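Local coordinates for protein hypoxanthine phosphoribosyltransferase (Bacillus anthracis, PDB 4QYI) that probably catalyses the transfer of a phosphoribosyl group from phosphoribosyl pyrophosphate to hypoxanthine, giving IMP in purine salvage, at residues S68-G73 with K81-K86. Numbering follows the deposited sequence.
Sequences SASSYG and KVKLLK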
# COMPACT_ATOMS: atom_id res chain seq x y z
N SER D 68 -6.90 -9.56 -0.25
CA SER D 68 -5.93 -10.44 0.39
C SER D 68 -6.49 -11.86 0.37
O SER D 68 -7.66 -12.10 0.74
CB SER D 68 -5.63 -9.99 1.83
OG SER D 68 -4.78 -10.91 2.48
N ALA D 69 -5.65 -12.82 -0.01
CA ALA D 69 -6.07 -14.20 -0.12
C ALA D 69 -4.98 -15.11 0.43
O ALA D 69 -3.82 -14.81 0.26
CB ALA D 69 -6.30 -14.52 -1.58
N SER D 70 -5.34 -16.19 1.11
CA SER D 70 -4.31 -17.10 1.61
C SER D 70 -4.54 -18.50 1.10
O SER D 70 -5.63 -18.90 0.69
CB SER D 70 -4.21 -17.08 3.14
OG SER D 70 -5.42 -17.54 3.72
N SER D 71 -3.47 -19.28 1.14
CA SER D 71 -3.49 -20.63 0.66
C SER D 71 -4.18 -21.61 1.58
O SER D 71 -4.21 -21.42 2.81
CB SER D 71 -2.05 -21.10 0.46
OG SER D 71 -2.07 -22.48 0.20
N TYR D 72 -4.75 -22.65 0.98
CA TYR D 72 -5.35 -23.72 1.74
C TYR D 72 -4.35 -24.87 1.88
O TYR D 72 -4.64 -25.86 2.52
CB TYR D 72 -6.62 -24.26 1.07
CG TYR D 72 -7.88 -23.42 1.26
CD1 TYR D 72 -8.59 -23.47 2.44
CD2 TYR D 72 -8.38 -22.64 0.22
CE1 TYR D 72 -9.75 -22.71 2.62
CE2 TYR D 72 -9.53 -21.88 0.40
CZ TYR D 72 -10.22 -21.92 1.61
OH TYR D 72 -11.40 -21.18 1.79
N GLY D 73 -3.17 -24.75 1.27
CA GLY D 73 -2.15 -25.83 1.33
C GLY D 73 -1.86 -26.38 -0.06
O GLY D 73 -1.74 -25.60 -1.02
N LYS D 81 -7.09 -22.55 -5.55
CA LYS D 81 -8.14 -22.30 -4.58
C LYS D 81 -7.51 -21.61 -3.39
O LYS D 81 -6.55 -22.14 -2.80
CB LYS D 81 -8.77 -23.61 -4.15
CG LYS D 81 -9.98 -23.46 -3.27
CD LYS D 81 -10.51 -24.82 -2.82
CE LYS D 81 -9.71 -25.43 -1.69
NZ LYS D 81 -10.42 -26.60 -1.09
N VAL D 82 -7.99 -20.41 -3.09
CA VAL D 82 -7.50 -19.63 -1.96
C VAL D 82 -8.66 -19.12 -1.13
O VAL D 82 -9.79 -18.98 -1.61
CB VAL D 82 -6.67 -18.40 -2.37
CG1 VAL D 82 -5.30 -18.80 -2.90
CG2 VAL D 82 -7.43 -17.51 -3.37
N LYS D 83 -8.35 -18.86 0.13
CA LYS D 83 -9.30 -18.34 1.09
C LYS D 83 -9.26 -16.82 1.04
O LYS D 83 -8.18 -16.22 1.16
CB LYS D 83 -8.93 -18.82 2.47
CG LYS D 83 -9.83 -18.33 3.58
CD LYS D 83 -9.70 -19.25 4.79
CE LYS D 83 -8.52 -18.98 5.67
NZ LYS D 83 -8.40 -20.07 6.69
N LEU D 84 -10.39 -16.18 0.81
CA LEU D 84 -10.39 -14.73 0.82
C LEU D 84 -10.28 -14.22 2.22
O LEU D 84 -11.15 -14.47 3.03
CB LEU D 84 -11.66 -14.18 0.22
CG LEU D 84 -11.83 -14.52 -1.24
CD1 LEU D 84 -13.06 -13.83 -1.77
CD2 LEU D 84 -10.62 -14.08 -2.03
N LEU D 85 -9.19 -13.53 2.53
CA LEU D 85 -8.99 -12.97 3.86
C LEU D 85 -9.56 -11.60 3.97
O LEU D 85 -10.05 -11.20 5.01
CB LEU D 85 -7.50 -12.88 4.21
CG LEU D 85 -6.79 -14.21 4.34
CD1 LEU D 85 -5.30 -13.98 4.65
CD2 LEU D 85 -7.44 -15.03 5.44
N LYS D 86 -9.47 -10.85 2.88
CA LYS D 86 -10.04 -9.51 2.82
C LYS D 86 -10.60 -9.34 1.42
O LYS D 86 -9.85 -9.35 0.42
CB LYS D 86 -9.01 -8.41 3.11
CG LYS D 86 -9.58 -6.98 3.02
CD LYS D 86 -10.60 -6.71 4.12
CE LYS D 86 -11.19 -5.30 4.05
NZ LYS D 86 -12.05 -5.01 2.85
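Ser68 O takes two backbone N-H groups, Leu85 N at 2.8 Å and Lys86 N at 3.1 Å. Both donors come from the same face of its carbonyl plane. The Leu85 bond is the more bent, with 144° at the hydrogen. Two successive residues face one, a classic beta bulge. Ser68 N closes the pair by giving a nearly straight bond to Lys86 O. Beyond the bulge, Ser70 and Lys83 form a regular antiparallel hydrogen-bonded pair. Leu85 lays CD1 against Ser70 CB at 3.6 Å. The two strands run antiparallel, connected by helix 74-79. Strand 82-84 lies at the margin of the mixed sheet of the phosphoribosyltransferase fold. Ala69 CB meets Val82 CG2 at 3.7 Å, on the face where Val82 and Leu84 also touch helix 108-118. Tyr72 CG stands anti to its carbonyl carbon (chi1 -78°), and the ring lies against 81-83, with the Lys81 carbonyl at its edge. Lys83 CB sits over one face, 3.5 Å from Tyr72 CZ. Lys81 bends at chi3 (78°), which carries NZ over the opposite face, 4.9 Å from the Tyr72 centroid, a cation-pi contact. Ser71 OG accepts from Gly73 N at 2.7 Å, an ST turn leading into helix 74-79.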